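PDB 5HZ0: LRR receptor-like serine/threonine-protein kinase RGI3 from Arabidopsis thaliana, which serves as a cell-surface receptor for RGF peptide hormones that maintain the root stem cell niche, pairing with SERK co-receptors once the peptide is bound. Local coordinates for residues 468-474 / 491-497; 226-232 / 249-255; 232-238 / 255-261. The protein carries 5 engineered substitutions. One frame throughout, in Å; residues are numbered along the deposited sequence.

Interaction 1: residues 468-474 / 491-497; sequences PKSLKFI and LLTELTK
K469 lies against L491 and L492 with its aliphatic parts. L492 brings its CD2 methyl to 3.8 Å from the CA of K469, while the extended lysine chain runs outward so that its CD passes 4.1 Å from the carbonyl O of L491. The carbonyl O of K469 also meets CG of E494 at 3.7 Å. The E494 chain folds at its second torsion (chi2 -71°), which swings the carboxylate toward K472; OE1 of E494 and NZ of K472 stay 4.4 Å apart, an electrostatic neighbourhood rather than a salt bridge, and the lysine also has a long, weak ion pair with E449.

K472 contributes more through its backbone. Its carbonyl O takes two N-H groups: T496 N at 2.7 Å, in the carbonyl plane on a lone pair, and K497 N at 3.2 Å, almost straight on. These two coils of the leucine-rich repeat solenoid pair in parallel here, F473 opposite K497, and I474 N continues the ladder with a bond to K497 O of 2.9 Å. F473 also stacks on F450 of the preceding coil. In the buried core of the solenoid, I474 crosses L492 and L495 at about right angles, its CG1 lying 3.6 Å from CD1 of L495.

Interaction 2: residues 226-232 / 249-255; sequences IGGLKKL and ELGNCPE
Two successive turns of the extracellular leucine-rich repeat solenoid meet here through their Ile-Gly-Gly-Leu and Leu-Gly-Asn-Cys segments, the sequence style of plant-specific repeats. Each segment enters as a 3-10 turn and leaves as a loop leading to the next strand. No clear hydrogen bond joins them, and the fit rests on backbone and side-chain packing. The two backbones come closest at G227, whose CA is 4.4 Å from CA of E249 and 3.3 Å from its carbonyl O, with no side chain of its own between the two backbones.

Behind it, I226 and L250 lie alongside each other and point the same way, CG2 of I226 being 3.7 Å from CD2 of L250. L250 carries this layer on toward F261, and I226 toward I202, so the hydrophobic packing runs from coil to coil. C253 fills the middle of the contact. Its SG, beside the backbone N (chi1 -61°), lies among carbonyl oxygens, 3.3 Å from L229 O and 3.7 Å from I226 O, with CD2 of L232 touching the sulfur at 4.2 Å.

Toward the outside, K230 bends at its second torsion (chi2 -49°) and comes to lie side by side with N252, pointing the same way. Its NZ turns back to make a weak hydrogen bond with G227 O in its own segment. K231, by contrast, has its salt bridge with E207 of the preceding coil. The E255 chain extends alongside K231 and L232, its CB 3.6 Å from L232 O, and its OE1 takes a weak hydrogen bond from Q233. Beyond K230, the ring of P254 packs on the backbone, its CD atom 3.7 Å from the carbonyl O of K230.

Interaction 3: residues 232-238 / 255-261; sequences LQSLLLW and ELWLIDF
With its CG between the backbone N and the carbonyl carbon (chi1 66°), W238 sets its indole beside the carboxylate of D260, whose own CG is swung away from its backbone N (chi1 -164°). The two planes lie 23° apart, and CD1 of W238 is 3.6 Å from OD2 of D260. They sit on the peptide-binding strand face of the leucine-rich repeat solenoid, where strands 234-236 and 258-260 run parallel in neighbouring coils. D260 belongs to the small peptide recognition motif. Its OD2 and the NE1 of W238 both hydrogen-bond the backbone of the bound peptide, and S262 holds OD1.

L236 and L258 share this face with D260, and the CD2 methyl of L236 reaches 3.5 Å to CB of D260; the L236 side chain also packs on the peptide backbone. Between the strands runs a parallel ladder: L235 N to L258 O, D260 N to L235 O at 3.0 Å, and L237 N to D260 O at 2.9 Å. At its start Q233 O accepts both W257 N and L258 N. The Q233 side chain packs on the W257 indole, approaching it obliquely, with CB of Q233 3.7 Å from CD1 of W257. NE2 of Q233 makes a weak hydrogen bond of 3.1 Å to OE1 of E255.

The opposite face of the strands, carrying L235 and I259, turns into the core. There the F261 ring packs beside L235 and L237: CG2 of I259 sits over the centre of one face, and the L237 side chain lies alongside it, pointing the same way. L235 comes in at the ring's edge instead, its CD2 3.6 Å from CZ of F261.

From the N terminus, the chain meets 226-232 and then 232-238, runs round a single coil and returns as 249-255 and 255-261. Interactions 2 and 3 therefore cross rather than nest: the first segments of both come before the second segments of either. They share L232 and E255, and each closes one coil against the next. Interaction 2 joins the loops leading to the strands and interaction 3 the strands themselves. They meet in the core, where L250 CD1 packs 3.7 Å from F261 CZ. Interaction 1 opens much later and closes a comparable coil on the other side of the chain's centre, its own centre about 45 Å from that of interaction 3; both join neighbouring strands of the long parallel array.

Interaction 1: residues 468-474 / 491-497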
loop_
_atom_site.group_PDB
_atom_site.type_symbol
_atom_site.label_atom_id
_atom_site.label_comp_id
_atom_site.label_asym_id
_atom_site.label_seq_id
_atom_site.Cartn_x
_atom_site.Cartn_y
_atom_site.Cartn_z
ATOM N N PRO A 468 -6.109 5.111 28.698
ATOM C CA PRO A 468 -6.428 3.691 28.496
ATOM C C PRO A 468 -5.204 2.798 28.518
ATOM O O PRO A 468 -4.166 3.160 27.968
ATOM C CB PRO A 468 -7.084 3.661 27.110
ATOM C CG PRO A 468 -6.707 4.922 26.462
ATOM C CD PRO A 468 -6.518 5.935 27.552
ATOM N N LYS A 469 -5.344 1.615 29.105
ATOM C CA LYS A 469 -4.195 0.762 29.400
ATOM C C LYS A 469 -3.708 -0.025 28.183
ATOM O O LYS A 469 -2.738 -0.781 28.257
ATOM C CB LYS A 469 -4.534 -0.181 30.554
ATOM C CG LYS A 469 -4.946 0.543 31.835
ATOM C CD LYS A 469 -4.974 -0.427 33.008
ATOM C CE LYS A 469 -5.611 0.181 34.249
ATOM N NZ LYS A 469 -5.488 -0.745 35.415
ATOM N N SER A 470 -4.389 0.160 27.061
ATOM C CA SER A 470 -4.007 -0.490 25.815
ATOM C C SER A 470 -2.994 0.324 25.020
ATOM O O SER A 470 -2.535 -0.130 23.970
ATOM C CB SER A 470 -5.248 -0.724 24.952
ATOM O OG SER A 470 -5.895 0.507 24.676
ATOM N N LEU A 471 -2.666 1.520 25.522
ATOM C CA LEU A 471 -1.710 2.436 24.874
ATOM C C LEU A 471 -0.315 1.853 24.620
ATOM O O LEU A 471 0.288 1.204 25.467
ATOM C CB LEU A 471 -1.622 3.790 25.606
ATOM C CG LEU A 471 -2.713 4.761 25.113
ATOM C CD1 LEU A 471 -2.921 5.973 26.007
ATOM C CD2 LEU A 471 -2.436 5.183 23.667
ATOM N N LYS A 472 0.155 2.079 23.407
ATOM C CA LYS A 472 1.452 1.639 22.953
ATOM C C LYS A 472 2.333 2.882 22.809
ATOM O O LYS A 472 3.465 2.937 23.339
ATOM C CB LYS A 472 1.344 0.869 21.638
ATOM C CG LYS A 472 0.811 -0.565 21.771
ATOM C CD LYS A 472 1.228 -1.388 20.549
ATOM C CE LYS A 472 0.321 -2.584 20.318
ATOM N NZ LYS A 472 0.475 -3.593 21.398
ATOM N N PHE A 473 1.836 3.833 22.015
ATOM C CA PHE A 473 2.550 5.067 21.730
ATOM C C PHE A 473 1.900 6.279 22.417
ATOM O O PHE A 473 0.700 6.508 22.286
ATOM C CB PHE A 473 2.629 5.267 20.210
ATOM C CG PHE A 473 3.416 6.490 19.780
ATOM C CD1 PHE A 473 2.829 7.750 19.773
ATOM C CD2 PHE A 473 4.743 6.373 19.362
ATOM C CE1 PHE A 473 3.542 8.864 19.372
ATOM C CE2 PHE A 473 5.456 7.482 18.962
ATOM C CZ PHE A 473 4.851 8.730 18.969
ATOM N N ILE A 474 2.706 7.066 23.131
ATOM C CA ILE A 474 2.237 8.319 23.722
ATOM C C ILE A 474 3.194 9.460 23.411
ATOM O O ILE A 474 4.357 9.377 23.758
ATOM C CB ILE A 474 2.107 8.221 25.250
ATOM C CG1 ILE A 474 0.995 7.252 25.636
ATOM C CG2 ILE A 474 1.825 9.589 25.866
ATOM C CD1 ILE A 474 0.821 7.138 27.129
ATOM N N LEU A 491 0.787 1.735 35.169
ATOM C CA LEU A 491 -0.329 0.883 34.766
ATOM C C LEU A 491 -0.335 0.563 33.282
ATOM O O LEU A 491 -0.921 -0.435 32.873
ATOM C CB LEU A 491 -1.676 1.480 35.190
ATOM C CG LEU A 491 -1.784 1.619 36.709
ATOM C CD1 LEU A 491 -3.133 2.200 37.151
ATOM C CD2 LEU A 491 -1.505 0.265 37.357
ATOM N N LEU A 492 0.335 1.375 32.470
ATOM C CA LEU A 492 0.341 1.064 31.050
ATOM C C LEU A 492 1.550 0.182 30.783
ATOM O O LEU A 492 2.669 0.661 30.685
ATOM C CB LEU A 492 0.421 2.343 30.221
ATOM C CG LEU A 492 -0.298 3.575 30.780
ATOM C CD1 LEU A 492 0.190 4.838 30.083
ATOM C CD2 LEU A 492 -1.802 3.460 30.644
ATOM N N THR A 493 1.281 -1.109 30.607
ATOM C CA THR A 493 2.301 -2.141 30.455
ATOM C C THR A 493 2.524 -2.496 28.997
ATOM O O THR A 493 3.343 -3.359 28.671
ATOM C CB THR A 493 1.891 -3.423 31.204
ATOM O OG1 THR A 493 0.713 -3.984 30.602
ATOM C CG2 THR A 493 1.619 -3.116 32.677
ATOM N N GLU A 494 1.758 -1.859 28.119
ATOM C CA GLU A 494 1.921 -2.046 26.686
ATOM C C GLU A 494 2.746 -0.916 26.093
ATOM O O GLU A 494 3.066 -0.930 24.911
ATOM C CB GLU A 494 0.548 -2.085 26.010
ATOM C CG GLU A 494 -0.404 -3.086 26.625
ATOM C CD GLU A 494 -0.017 -4.517 26.317
ATOM O OE1 GLU A 494 -0.662 -5.110 25.423
ATOM O OE2 GLU A 494 0.920 -5.049 26.963
ATOM N N LEU A 495 3.098 0.059 26.918
ATOM C CA LEU A 495 3.666 1.289 26.391
ATOM C C LEU A 495 5.055 0.997 25.824
ATOM O O LEU A 495 5.956 0.593 26.540
ATOM C CB LEU A 495 3.764 2.309 27.529
ATOM C CG LEU A 495 3.898 3.793 27.231
ATOM C CD1 LEU A 495 2.856 4.224 26.212
ATOM C CD2 LEU A 495 3.729 4.566 28.530
ATOM N N THR A 496 5.201 1.185 24.519
ATOM C CA THR A 496 6.488 1.060 23.853
ATOM C C THR A 496 7.307 2.365 23.880
ATOM O O THR A 496 8.528 2.353 24.030
ATOM C CB THR A 496 6.325 0.519 22.407
ATOM O OG1 THR A 496 7.590 0.549 21.741
ATOM C CG2 THR A 496 5.332 1.353 21.607
ATOM N N LYS A 497 6.609 3.483 23.703
ATOM C CA LYS A 497 7.219 4.784 23.493
ATOM C C LYS A 497 6.459 5.836 24.263
ATOM O O LYS A 497 5.251 5.984 24.065
ATOM C CB LYS A 497 7.183 5.146 22.012
ATOM C CG LYS A 497 7.911 4.160 21.145
ATOM C CD LYS A 497 8.159 4.686 19.762
ATOM C CE LYS A 497 8.838 3.623 18.933
ATOM N NZ LYS A 497 8.985 4.122 17.549
#

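Interaction 2: residues 226-232 / 249-255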
loop_
_atom_site.group_PDB
_atom_site.type_symbol
_atom_site.label_atom_id
_atom_site.label_comp_id
_atom_site.label_asym_id
_atom_site.label_seq_id
_atom_site.Cartn_x
_atom_site.Cartn_y
_atom_site.Cartn_z
ATOM N N ILE A 226 -9.729 5.927 -28.192
ATOM C CA ILE A 226 -10.257 5.058 -27.152
ATOM C C ILE A 226 -11.707 5.426 -26.766
ATOM O O ILE A 226 -12.460 4.587 -26.289
ATOM C CB ILE A 226 -9.279 4.972 -25.947
ATOM C CG1 ILE A 226 -8.129 4.044 -26.317
ATOM C CG2 ILE A 226 -9.957 4.444 -24.694
ATOM C CD1 ILE A 226 -7.674 3.165 -25.186
ATOM N N GLY A 227 -12.118 6.656 -27.048
ATOM C CA GLY A 227 -13.483 7.070 -26.752
ATOM C C GLY A 227 -14.517 6.545 -27.744
ATOM O O GLY A 227 -15.720 6.702 -27.552
ATOM N N GLY A 228 -14.053 5.925 -28.821
ATOM C CA GLY A 228 -14.959 5.399 -29.822
ATOM C C GLY A 228 -15.177 3.921 -29.598
ATOM O O GLY A 228 -15.822 3.257 -30.410
ATOM N N LEU A 229 -14.658 3.400 -28.486
ATOM C CA LEU A 229 -14.925 2.008 -28.146
ATOM C C LEU A 229 -16.181 1.962 -27.246
ATOM O O LEU A 229 -16.118 2.237 -26.038
ATOM C CB LEU A 229 -13.711 1.420 -27.409
ATOM C CG LEU A 229 -12.358 1.392 -28.144
ATOM C CD1 LEU A 229 -11.283 0.661 -27.349
ATOM C CD2 LEU A 229 -12.472 0.786 -29.516
ATOM N N LYS A 230 -17.301 1.531 -27.820
ATOM C CA LYS A 230 -18.603 1.659 -27.149
ATOM C C LYS A 230 -18.877 0.585 -26.104
ATOM O O LYS A 230 -19.726 0.782 -25.240
ATOM C CB LYS A 230 -19.769 1.715 -28.148
ATOM C CG LYS A 230 -19.662 2.808 -29.211
ATOM C CD LYS A 230 -19.336 4.205 -28.630
ATOM C CE LYS A 230 -19.196 5.244 -29.763
ATOM N NZ LYS A 230 -18.462 6.490 -29.391
ATOM N N LYS A 231 -18.160 -0.537 -26.175
ATOM C CA LYS A 231 -18.324 -1.616 -25.204
ATOM C C LYS A 231 -17.309 -1.578 -24.061
ATOM O O LYS A 231 -17.347 -2.442 -23.184
ATOM C CB LYS A 231 -18.258 -2.995 -25.876
ATOM C CG LYS A 231 -19.067 -3.161 -27.150
ATOM C CD LYS A 231 -20.543 -3.124 -26.893
ATOM C CE LYS A 231 -21.308 -3.583 -28.130
ATOM N NZ LYS A 231 -20.905 -4.963 -28.543
ATOM N N LEU A 232 -16.404 -0.595 -24.075
ATOM C CA LEU A 232 -15.335 -0.489 -23.066
ATOM C C LEU A 232 -15.843 -0.473 -21.618
ATOM O O LEU A 232 -16.727 0.303 -21.267
ATOM C CB LEU A 232 -14.501 0.770 -23.321
ATOM C CG LEU A 232 -13.186 0.933 -22.548
ATOM C CD1 LEU A 232 -12.258 -0.212 -22.896
ATOM C CD2 LEU A 232 -12.524 2.283 -22.849
ATOM N N GLU A 249 -13.254 12.217 -24.902
ATOM C CA GLU A 249 -14.069 11.229 -25.571
ATOM C C GLU A 249 -14.404 10.014 -24.708
ATOM O O GLU A 249 -15.320 9.272 -25.043
ATOM C CB GLU A 249 -13.380 10.791 -26.860
ATOM C CG GLU A 249 -13.452 11.827 -27.970
ATOM C CD GLU A 249 -12.605 13.031 -27.699
ATOM O OE1 GLU A 249 -11.639 12.909 -26.910
ATOM O OE2 GLU A 249 -12.890 14.098 -28.275
ATOM N N LEU A 250 -13.664 9.806 -23.618
ATOM C CA LEU A 250 -13.970 8.718 -22.691
ATOM C C LEU A 250 -15.392 8.837 -22.115
ATOM O O LEU A 250 -16.001 7.832 -21.756
ATOM C CB LEU A 250 -12.950 8.641 -21.553
ATOM C CG LEU A 250 -11.614 8.001 -21.898
ATOM C CD1 LEU A 250 -10.664 8.093 -20.715
ATOM C CD2 LEU A 250 -11.798 6.560 -22.327
ATOM N N GLY A 251 -15.922 10.057 -22.055
ATOM C CA GLY A 251 -17.294 10.262 -21.641
ATOM C C GLY A 251 -18.327 9.607 -22.553
ATOM O O GLY A 251 -19.510 9.561 -22.226
ATOM N N ASN A 252 -17.866 9.114 -23.697
ATOM C CA ASN A 252 -18.686 8.445 -24.717
ATOM C C ASN A 252 -18.739 6.916 -24.607
ATOM O O ASN A 252 -19.151 6.236 -25.543
ATOM C CB ASN A 252 -18.260 8.857 -26.131
ATOM C CG ASN A 252 -18.197 10.351 -26.293
ATOM O OD1 ASN A 252 -18.887 11.086 -25.583
ATOM N ND2 ASN A 252 -17.347 10.818 -27.213
ATOM N N CYS A 253 -18.262 6.380 -23.492
ATOM C CA CYS A 253 -18.196 4.937 -23.304
ATOM C C CYS A 253 -19.175 4.566 -22.189
ATOM O O CYS A 253 -18.816 4.542 -21.011
ATOM C CB CYS A 253 -16.776 4.514 -22.919
ATOM S SG CYS A 253 -15.502 4.891 -24.163
ATOM N N PRO A 254 -20.435 4.299 -22.573
ATOM C CA PRO A 254 -21.541 4.149 -21.626
ATOM C C PRO A 254 -21.297 3.058 -20.604
ATOM O O PRO A 254 -21.842 3.140 -19.513
ATOM C CB PRO A 254 -22.738 3.780 -22.524
ATOM C CG PRO A 254 -22.363 4.207 -23.866
ATOM C CD PRO A 254 -20.870 4.047 -23.958
ATOM N N GLU A 255 -20.493 2.059 -20.943
ATOM C CA GLU A 255 -20.301 0.912 -20.059
ATOM C C GLU A 255 -19.094 1.005 -19.144
ATOM O O GLU A 255 -18.765 0.042 -18.472
ATOM C CB GLU A 255 -20.217 -0.388 -20.856
ATOM C CG GLU A 255 -21.440 -0.684 -21.699
ATOM C CD GLU A 255 -21.394 -2.084 -22.269
ATOM O OE1 GLU A 255 -20.380 -2.785 -22.035
ATOM O OE2 GLU A 255 -22.365 -2.490 -22.949
#

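Interaction 3: residues 232-238 / 255-261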
loop_
_atom_site.group_PDB
_atom_site.type_symbol
_atom_site.label_atom_id
_atom_site.label_comp_id
_atom_site.label_asym_id
_atom_site.label_seq_id
_atom_site.Cartn_x
_atom_site.Cartn_y
_atom_site.Cartn_z
ATOM N N LEU A 232 -16.404 -0.595 -24.075
ATOM C CA LEU A 232 -15.335 -0.489 -23.066
ATOM C C LEU A 232 -15.843 -0.473 -21.618
ATOM O O LEU A 232 -16.727 0.303 -21.267
ATOM C CB LEU A 232 -14.501 0.770 -23.321
ATOM C CG LEU A 232 -13.186 0.933 -22.548
ATOM C CD1 LEU A 232 -12.258 -0.212 -22.896
ATOM C CD2 LEU A 232 -12.524 2.283 -22.849
ATOM N N GLN A 233 -15.272 -1.318 -20.776
ATOM C CA GLN A 233 -15.720 -1.428 -19.388
ATOM C C GLN A 233 -14.614 -1.038 -18.409
ATOM O O GLN A 233 -14.815 -0.208 -17.522
ATOM C CB GLN A 233 -16.295 -2.821 -19.071
ATOM C CG GLN A 233 -17.289 -3.307 -20.125
ATOM C CD GLN A 233 -18.066 -4.553 -19.714
ATOM O OE1 GLN A 233 -17.924 -5.054 -18.603
ATOM N NE2 GLN A 233 -18.887 -5.062 -20.626
ATOM N N SER A 234 -13.479 -1.709 -18.501
ATOM C CA SER A 234 -12.400 -1.411 -17.574
ATOM C C SER A 234 -11.126 -1.001 -18.303
ATOM O O SER A 234 -10.678 -1.643 -19.257
ATOM C CB SER A 234 -12.149 -2.586 -16.634
ATOM O OG SER A 234 -11.827 -3.749 -17.368
ATOM N N LEU A 235 -10.569 0.114 -17.871
ATOM C CA LEU A 235 -9.344 0.615 -18.454
ATOM C C LEU A 235 -8.285 0.702 -17.333
ATOM O O LEU A 235 -8.356 1.579 -16.469
ATOM C CB LEU A 235 -9.650 1.981 -19.075
ATOM C CG LEU A 235 -8.692 2.647 -20.055
ATOM C CD1 LEU A 235 -8.423 1.765 -21.260
ATOM C CD2 LEU A 235 -9.244 3.998 -20.495
ATOM N N LEU A 236 -7.311 -0.205 -17.330
ATOM C CA LEU A 236 -6.224 -0.081 -16.352
ATOM C C LEU A 236 -4.945 0.270 -17.086
ATOM O O LEU A 236 -4.281 -0.596 -17.673
ATOM C CB LEU A 236 -6.026 -1.385 -15.562
ATOM C CG LEU A 236 -7.180 -1.873 -14.680
ATOM C CD1 LEU A 236 -6.910 -3.272 -14.130
ATOM C CD2 LEU A 236 -7.436 -0.902 -13.548
ATOM N N LEU A 237 -4.522 1.507 -16.935
ATOM C CA LEU A 237 -3.328 2.057 -17.539
ATOM C C LEU A 237 -2.311 2.530 -16.498
ATOM O O LEU A 237 -1.393 3.217 -16.795
ATOM C CB LEU A 237 -3.758 3.183 -18.491
ATOM C CG LEU A 237 -4.660 2.976 -19.702
ATOM C CD1 LEU A 237 -4.635 4.136 -20.490
ATOM C CD2 LEU A 237 -4.264 1.850 -20.546
ATOM N N TRP A 238 -2.521 2.156 -15.266
ATOM C CA TRP A 238 -1.708 2.623 -14.151
ATOM C C TRP A 238 -0.212 2.210 -14.127
ATOM O O TRP A 238 0.149 1.088 -14.406
ATOM C CB TRP A 238 -2.374 2.390 -12.749
ATOM C CG TRP A 238 -2.568 0.974 -12.319
ATOM C CD1 TRP A 238 -3.580 0.185 -12.665
ATOM C CD2 TRP A 238 -1.741 0.194 -11.481
ATOM N NE1 TRP A 238 -3.462 -1.011 -12.117
ATOM C CE2 TRP A 238 -2.349 -1.038 -11.353
ATOM C CE3 TRP A 238 -0.545 0.422 -10.803
ATOM C CZ2 TRP A 238 -1.805 -2.062 -10.611
ATOM C CZ3 TRP A 238 -0.034 -0.560 -10.050
ATOM C CH2 TRP A 238 -0.650 -1.798 -9.953
ATOM N N GLU A 255 -20.493 2.059 -20.943
ATOM C CA GLU A 255 -20.301 0.912 -20.059
ATOM C C GLU A 255 -19.094 1.005 -19.144
ATOM O O GLU A 255 -18.765 0.042 -18.472
ATOM C CB GLU A 255 -20.217 -0.388 -20.856
ATOM C CG GLU A 255 -21.440 -0.684 -21.699
ATOM C CD GLU A 255 -21.394 -2.084 -22.269
ATOM O OE1 GLU A 255 -20.380 -2.785 -22.035
ATOM O OE2 GLU A 255 -22.365 -2.490 -22.949
ATOM N N LEU A 256 -18.418 2.144 -19.121
ATOM C CA LEU A 256 -17.132 2.191 -18.453
ATOM C C LEU A 256 -17.350 2.280 -16.947
ATOM O O LEU A 256 -17.900 3.252 -16.440
ATOM C CB LEU A 256 -16.396 3.425 -18.963
ATOM C CG LEU A 256 -14.909 3.645 -18.715
ATOM C CD1 LEU A 256 -14.126 2.387 -19.028
ATOM C CD2 LEU A 256 -14.450 4.809 -19.587
ATOM N N TRP A 257 -16.967 1.235 -16.229
ATOM C CA TRP A 257 -17.154 1.245 -14.783
ATOM C C TRP A 257 -15.890 1.457 -13.953
ATOM O O TRP A 257 -15.963 1.860 -12.784
ATOM C CB TRP A 257 -17.893 -0.024 -14.341
ATOM C CG TRP A 257 -17.071 -1.268 -14.423
ATOM C CD1 TRP A 257 -16.921 -2.081 -15.498
ATOM C CD2 TRP A 257 -16.286 -1.839 -13.374
ATOM N NE1 TRP A 257 -16.101 -3.128 -15.184
ATOM C CE2 TRP A 257 -15.698 -3.001 -13.882
ATOM C CE3 TRP A 257 -16.042 -1.485 -12.050
ATOM C CZ2 TRP A 257 -14.879 -3.811 -13.118
ATOM C CZ3 TRP A 257 -15.237 -2.296 -11.290
ATOM C CH2 TRP A 257 -14.664 -3.444 -11.826
ATOM N N LEU A 258 -14.736 1.234 -14.575
ATOM C CA LEU A 258 -13.446 1.388 -13.895
ATOM C C LEU A 258 -12.463 2.143 -14.793
ATOM O O LEU A 258 -12.286 1.804 -15.961
ATOM C CB LEU A 258 -12.878 0.023 -13.437
ATOM C CG LEU A 258 -11.415 -0.045 -12.920
ATOM C CD1 LEU A 258 -11.054 1.066 -11.943
ATOM C CD2 LEU A 258 -11.096 -1.381 -12.281
ATOM N N ILE A 259 -11.871 3.198 -14.241
ATOM C CA ILE A 259 -10.801 3.943 -14.894
ATOM C C ILE A 259 -9.632 4.130 -13.923
ATOM O O ILE A 259 -9.773 4.780 -12.891
ATOM C CB ILE A 259 -11.268 5.348 -15.353
ATOM C CG1 ILE A 259 -12.411 5.246 -16.353
ATOM C CG2 ILE A 259 -10.078 6.152 -15.956
ATOM C CD1 ILE A 259 -12.913 6.591 -16.834
ATOM N N ASP A 260 -8.479 3.556 -14.242
ATOM C CA ASP A 260 -7.312 3.762 -13.389
ATOM C C ASP A 260 -6.124 4.229 -14.223
ATOM O O ASP A 260 -5.548 3.472 -15.013
ATOM C CB ASP A 260 -6.984 2.471 -12.653
ATOM C CG ASP A 260 -6.057 2.682 -11.481
ATOM O OD1 ASP A 260 -5.335 3.699 -11.449
ATOM O OD2 ASP A 260 -6.042 1.807 -10.592
ATOM N N PHE A 261 -5.818 5.515 -14.071
ATOM C CA PHE A 261 -4.663 6.185 -14.682
ATOM C C PHE A 261 -3.578 6.519 -13.654
ATOM O O PHE A 261 -2.721 7.350 -13.913
ATOM C CB PHE A 261 -5.083 7.436 -15.447
ATOM C CG PHE A 261 -6.067 7.184 -16.567
ATOM C CD1 PHE A 261 -6.215 5.931 -17.122
ATOM C CD2 PHE A 261 -6.831 8.217 -17.067
ATOM C CE1 PHE A 261 -7.106 5.717 -18.150
ATOM C CE2 PHE A 261 -7.700 8.008 -18.099
ATOM C CZ PHE A 261 -7.843 6.757 -18.639
#